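Local coordinates for member of s1p family of ribosomal proteins (Pyrococcus furiosus, PDB 5YH1), which probably acts as a nucleic-acid-binding exonuclease; the piece present here is its manganese-binding DHH domain, cut from a longer S1-type protein, at residues 106-116 with 143-154. Residues are numbered along the deposited sequence; the frame is centred on the assembly and turned at random.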
loop_
_atom_site.group_PDB
_atom_site.type_symbol
_atom_site.label_atom_id
_atom_site.label_comp_id
_atom_site.label_asym_id
_atom_site.label_seq_id
_atom_site.Cartn_x
_atom_site.Cartn_y
_atom_site.Cartn_z
ATOM N N PHE A 106 -3.835 -8.108 -16.973
ATOM C CA PHE A 106 -4.127 -9.520 -16.809
ATOM C C PHE A 106 -4.494 -9.779 -15.353
ATOM O O PHE A 106 -4.338 -8.905 -14.496
ATOM C CB PHE A 106 -2.940 -10.380 -17.270
ATOM C CG PHE A 106 -1.702 -10.232 -16.427
ATOM C CD1 PHE A 106 -0.828 -9.171 -16.625
ATOM C CD2 PHE A 106 -1.383 -11.182 -15.459
ATOM C CE1 PHE A 106 0.323 -9.048 -15.858
ATOM C CE2 PHE A 106 -0.230 -11.062 -14.696
ATOM C CZ PHE A 106 0.616 -9.991 -14.892
ATOM N N TYR A 107 -5.016 -10.968 -15.090
ATOM C CA TYR A 107 -5.434 -11.356 -13.753
ATOM C C TYR A 107 -4.174 -11.704 -12.939
ATOM O O TYR A 107 -3.713 -12.840 -12.935
ATOM C CB TYR A 107 -6.418 -12.527 -13.858
ATOM C CG TYR A 107 -7.298 -12.818 -12.654
ATOM C CD1 TYR A 107 -7.264 -12.039 -11.497
ATOM C CD2 TYR A 107 -8.197 -13.876 -12.694
ATOM C CE1 TYR A 107 -8.084 -12.330 -10.414
ATOM C CE2 TYR A 107 -9.023 -14.163 -11.623
ATOM C CZ TYR A 107 -8.966 -13.387 -10.487
ATOM O OH TYR A 107 -9.801 -13.687 -9.427
ATOM N N GLU A 108 -3.608 -10.687 -12.299
ATOM C CA GLU A 108 -2.375 -10.794 -11.507
ATOM C C GLU A 108 -2.509 -11.746 -10.349
ATOM O O GLU A 108 -3.584 -11.844 -9.768
ATOM C CB GLU A 108 -2.054 -9.453 -10.863
ATOM C CG GLU A 108 -1.219 -8.526 -11.681
ATOM C CD GLU A 108 -0.877 -7.287 -10.889
ATOM O OE1 GLU A 108 0.321 -7.037 -10.682
ATOM O OE2 GLU A 108 -1.804 -6.586 -10.452
ATOM N N LEU A 109 -1.402 -12.364 -9.945
ATOM C CA LEU A 109 -1.435 -13.293 -8.806
ATOM C C LEU A 109 -1.840 -12.596 -7.515
ATOM O O LEU A 109 -2.564 -13.173 -6.707
ATOM C CB LEU A 109 -0.106 -14.031 -8.624
ATOM C CG LEU A 109 0.243 -15.055 -9.711
ATOM C CD1 LEU A 109 1.471 -15.858 -9.320
ATOM C CD2 LEU A 109 -0.923 -15.989 -9.989
ATOM N N GLU A 110 -1.408 -11.350 -7.331
ATOM C CA GLU A 110 -1.800 -10.606 -6.141
ATOM C C GLU A 110 -3.322 -10.448 -6.074
ATOM O O GLU A 110 -3.905 -10.543 -4.994
ATOM C CB GLU A 110 -1.102 -9.240 -6.083
ATOM C CG GLU A 110 -1.440 -8.456 -4.821
ATOM C CD GLU A 110 -0.537 -7.248 -4.574
ATOM O OE1 GLU A 110 0.399 -7.002 -5.365
ATOM O OE2 GLU A 110 -0.763 -6.542 -3.568
ATOM N N ASP A 111 -3.963 -10.222 -7.225
ATOM C CA ASP A 111 -5.421 -10.119 -7.283
ATOM C C ASP A 111 -6.114 -11.446 -7.001
ATOM O O ASP A 111 -7.014 -11.504 -6.174
ATOM C CB ASP A 111 -5.892 -9.591 -8.648
ATOM C CG ASP A 111 -5.498 -8.137 -8.884
ATOM O OD1 ASP A 111 -5.014 -7.480 -7.947
ATOM O OD2 ASP A 111 -5.661 -7.651 -10.021
ATOM N N VAL A 112 -5.721 -12.507 -7.702
ATOM C CA VAL A 112 -6.414 -13.781 -7.534
ATOM C C VAL A 112 -6.180 -14.367 -6.134
ATOM O O VAL A 112 -7.085 -14.962 -5.534
ATOM C CB VAL A 112 -6.049 -14.792 -8.637
ATOM C CG1 VAL A 112 -4.634 -15.330 -8.463
ATOM C CG2 VAL A 112 -7.064 -15.917 -8.654
ATOM N N LEU A 113 -4.988 -14.169 -5.587
ATOM C CA LEU A 113 -4.698 -14.724 -4.257
ATOM C C LEU A 113 -5.540 -14.024 -3.199
ATOM O O LEU A 113 -6.058 -14.655 -2.283
ATOM C CB LEU A 113 -3.198 -14.657 -3.950
ATOM C CG LEU A 113 -2.378 -15.626 -4.824
ATOM C CD1 LEU A 113 -0.893 -15.369 -4.662
ATOM C CD2 LEU A 113 -2.707 -17.077 -4.505
ATOM N N LYS A 114 -5.709 -12.719 -3.354
ATOM C CA LYS A 114 -6.603 -11.971 -2.490
ATOM C C LYS A 114 -8.057 -12.481 -2.640
ATOM O O LYS A 114 -8.755 -12.711 -1.651
ATOM C CB LYS A 114 -6.468 -10.479 -2.812
ATOM C CG LYS A 114 -7.328 -9.552 -1.977
ATOM C CD LYS A 114 -8.569 -9.123 -2.727
ATOM C CE LYS A 114 -9.385 -8.119 -1.927
ATOM N NZ LYS A 114 -8.962 -6.722 -2.219
ATOM N N ASP A 115 -8.497 -12.684 -3.875
ATOM C CA ASP A 115 -9.843 -13.201 -4.123
ATOM C C ASP A 115 -10.050 -14.573 -3.447
ATOM O O ASP A 115 -11.095 -14.845 -2.857
ATOM C CB ASP A 115 -10.100 -13.300 -5.645
ATOM C CG ASP A 115 -10.193 -11.930 -6.322
ATOM O OD1 ASP A 115 -10.369 -10.918 -5.611
ATOM O OD2 ASP A 115 -10.088 -11.863 -7.569
ATOM N N ILE A 116 -9.048 -15.436 -3.529
ATOM C CA ILE A 116 -9.140 -16.765 -2.921
ATOM C C ILE A 116 -9.155 -16.675 -1.381
ATOM O O ILE A 116 -9.958 -17.329 -0.720
ATOM C CB ILE A 116 -8.015 -17.694 -3.439
ATOM C CG1 ILE A 116 -8.256 -18.005 -4.919
ATOM C CG2 ILE A 116 -7.962 -19.009 -2.645
ATOM C CD1 ILE A 116 -7.078 -18.646 -5.631
ATOM N N GLU A 143 -1.625 -15.213 -20.343
ATOM C CA GLU A 143 -1.098 -14.598 -19.111
ATOM C C GLU A 143 -2.069 -14.731 -17.929
ATOM O O GLU A 143 -1.686 -14.518 -16.779
ATOM C CB GLU A 143 -0.764 -13.115 -19.335
ATOM C CG GLU A 143 0.554 -12.862 -20.053
ATOM C CD GLU A 143 0.572 -13.384 -21.486
ATOM O OE1 GLU A 143 1.560 -14.056 -21.856
ATOM O OE2 GLU A 143 -0.402 -13.145 -22.241
ATOM N N ASP A 144 -3.321 -15.069 -18.217
ATOM C CA ASP A 144 -4.330 -15.254 -17.186
ATOM C C ASP A 144 -4.394 -16.682 -16.628
ATOM O O ASP A 144 -5.008 -16.904 -15.583
ATOM C CB ASP A 144 -5.690 -14.840 -17.728
ATOM C CG ASP A 144 -5.710 -13.382 -18.165
ATOM O OD1 ASP A 144 -5.652 -12.515 -17.272
ATOM O OD2 ASP A 144 -5.759 -13.111 -19.385
ATOM N N ILE A 145 -3.748 -17.634 -17.305
ATOM C CA ILE A 145 -3.845 -19.057 -16.935
ATOM C C ILE A 145 -3.346 -19.383 -15.507
ATOM O O ILE A 145 -3.997 -20.144 -14.771
ATOM C CB ILE A 145 -3.161 -19.935 -18.006
ATOM C CG1 ILE A 145 -4.043 -19.946 -19.265
ATOM C CG2 ILE A 145 -2.941 -21.357 -17.497
ATOM C CD1 ILE A 145 -3.456 -20.668 -20.461
ATOM N N PRO A 146 -2.210 -18.808 -15.093
ATOM C CA PRO A 146 -1.764 -19.053 -13.710
ATOM C C PRO A 146 -2.831 -18.765 -12.657
ATOM O O PRO A 146 -2.994 -19.537 -11.720
ATOM C CB PRO A 146 -0.574 -18.110 -13.561
ATOM C CG PRO A 146 -0.014 -18.013 -14.950
ATOM C CD PRO A 146 -1.194 -18.082 -15.880
ATOM N N ALA A 147 -3.572 -17.672 -12.825
ATOM C CA ALA A 147 -4.679 -17.354 -11.922
ATOM C C ALA A 147 -5.763 -18.416 -11.973
ATOM O O ALA A 147 -6.331 -18.793 -10.944
ATOM C CB ALA A 147 -5.267 -15.989 -12.266
ATOM N N TYR A 148 -6.057 -18.900 -13.174
ATOM C CA TYR A 148 -7.122 -19.883 -13.352
ATOM C C TYR A 148 -6.725 -21.258 -12.797
ATOM O O TYR A 148 -7.561 -21.960 -12.247
ATOM C CB TYR A 148 -7.547 -19.986 -14.822
ATOM C CG TYR A 148 -8.062 -18.692 -15.440
ATOM C CD1 TYR A 148 -8.740 -17.737 -14.683
ATOM C CD2 TYR A 148 -7.881 -18.437 -16.791
ATOM C CE1 TYR A 148 -9.210 -16.574 -15.257
ATOM C CE2 TYR A 148 -8.344 -17.272 -17.374
ATOM C CZ TYR A 148 -9.010 -16.347 -16.605
ATOM O OH TYR A 148 -9.470 -15.197 -17.192
ATOM N N LYS A 149 -5.458 -21.632 -12.921
ATOM C CA LYS A 149 -4.979 -22.872 -12.289
ATOM C C LYS A 149 -5.227 -22.853 -10.785
ATOM O O LYS A 149 -5.634 -23.858 -10.211
ATOM C CB LYS A 149 -3.501 -23.089 -12.570
ATOM C CG LYS A 149 -3.253 -23.517 -14.001
ATOM C CD LYS A 149 -1.776 -23.675 -14.279
ATOM C CE LYS A 149 -1.570 -24.311 -15.637
ATOM N NZ LYS A 149 -0.146 -24.685 -15.834
ATOM N N ARG A 150 -5.029 -21.694 -10.159
ATOM C CA ARG A 150 -5.278 -21.551 -8.739
ATOM C C ARG A 150 -6.759 -21.597 -8.407
ATOM O O ARG A 150 -7.156 -22.301 -7.469
ATOM C CB ARG A 150 -4.621 -20.283 -8.205
ATOM C CG ARG A 150 -3.109 -20.418 -8.136
ATOM C CD ARG A 150 -2.453 -19.061 -8.077
ATOM N NE ARG A 150 -0.999 -19.130 -7.973
ATOM C CZ ARG A 150 -0.175 -19.385 -8.983
ATOM N NH1 ARG A 150 -0.641 -19.640 -10.208
ATOM N NH2 ARG A 150 1.136 -19.393 -8.761
ATOM N N LEU A 151 -7.587 -20.889 -9.176
ATOM C CA LEU A 151 -9.038 -20.952 -8.955
ATOM C C LEU A 151 -9.608 -22.369 -9.146
ATOM O O LEU A 151 -10.531 -22.778 -8.434
ATOM C CB LEU A 151 -9.782 -19.950 -9.850
ATOM C CG LEU A 151 -9.578 -18.478 -9.482
ATOM C CD1 LEU A 151 -10.112 -17.573 -10.577
ATOM C CD2 LEU A 151 -10.240 -18.141 -8.157
ATOM N N LYS A 152 -9.069 -23.116 -10.098
ATOM C CA LYS A 152 -9.575 -24.463 -10.362
ATOM C C LYS A 152 -9.226 -25.460 -9.244
ATOM O O LYS A 152 -9.945 -26.427 -9.035
ATOM C CB LYS A 152 -9.123 -24.960 -11.737
ATOM C CG LYS A 152 -9.861 -24.272 -12.895
ATOM C CD LYS A 152 -11.383 -24.291 -12.730
ATOM C CE LYS A 152 -12.094 -23.911 -14.024
ATOM N NZ LYS A 152 -13.572 -23.843 -13.860
ATOM N N ALA A 153 -8.165 -25.196 -8.491
ATOM C CA ALA A 153 -7.896 -25.981 -7.288
ATOM C C ALA A 153 -9.037 -25.858 -6.270
ATOM O O ALA A 153 -9.173 -26.702 -5.383
ATOM C CB ALA A 153 -6.580 -25.564 -6.662
ATOM N N TYR A 154 -9.861 -24.820 -6.401
ATOM C CA TYR A 154 -11.017 -24.635 -5.528
ATOM C C TYR A 154 -12.356 -24.959 -6.205
ATOM O O TYR A 154 -13.410 -24.713 -5.621
ATOM C CB TYR A 154 -11.007 -23.202 -4.966
ATOM C CG TYR A 154 -9.828 -22.985 -4.057
ATOM C CD1 TYR A 154 -8.575 -22.705 -4.577
ATOM C CD2 TYR A 154 -9.957 -23.110 -2.677
ATOM C CE1 TYR A 154 -7.478 -22.542 -3.749
ATOM C CE2 TYR A 154 -8.867 -22.948 -1.840
ATOM C CZ TYR A 154 -7.630 -22.663 -2.378
ATOM O OH TYR A 154 -6.539 -22.511 -1.546
HETATM O O HOH W 1 -2.261 -14.991 -14.038
#
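Val-112 sits against Ala-147 and Leu-151: its CB meets Ala-147 CB at 3.9 Å, while CG2, anti to the backbone N, reaches Leu-151 CG at 3.7 Å. The methyl of Ala-147 is small enough to let the two backbones close in here. One turn on, Ile-116 divides its branches: CG1 touches Leu-151 CD2, CD1 lies across Arg-150 CB, and CG2 stands over one face of the Tyr-154 ring, a CH-pi contact 3.9 Å from the centroid. With chi1 at -162°, Tyr-107 CG lies opposite the backbone N, and the ring rests one face on Val-112 CB; its CD2 meets Ala-147 CB, its CE2 Leu-151 CD1, and Tyr-148 CE1 comes in at the ring edge. Segment 109-116 of helix 109-126 and helix 145-152 run nearly parallel (15°), their axes 9.6 Å apart at closest approach, against the parallel sheet of the DHH N-terminal domain; Tyr-107 and Tyr-148 both touch Ile-135 of strand 132-136, which leads to the manganese ligand Asp-137. Toward the second subunit, Leu-109 lays CD1 and CD2 over one guanidinium face of Arg-150. NH1 binds Pro-146 O from above the carbonyl plane, and NE and NH2 form salt bridges to Glu-263 and Glu-299 of the second subunit, which together limit its rotation. At the sheet side, Tyr-107 OH donates to Asp-115 OD2 (2.6 Å), a carboxylate also paired with Arg-61 and Arg-100. Just ahead of the N-cap Glu-108, Tyr-107 N gives a nearly straight hydrogen bond to Asp-144 OD1 (2.7 Å, 166°), while Asp-144 OD2 is held by Thr-141 OG1. A water alongside donates to Tyr-107 O and Glu-143 O and accepts from Ala-147 N.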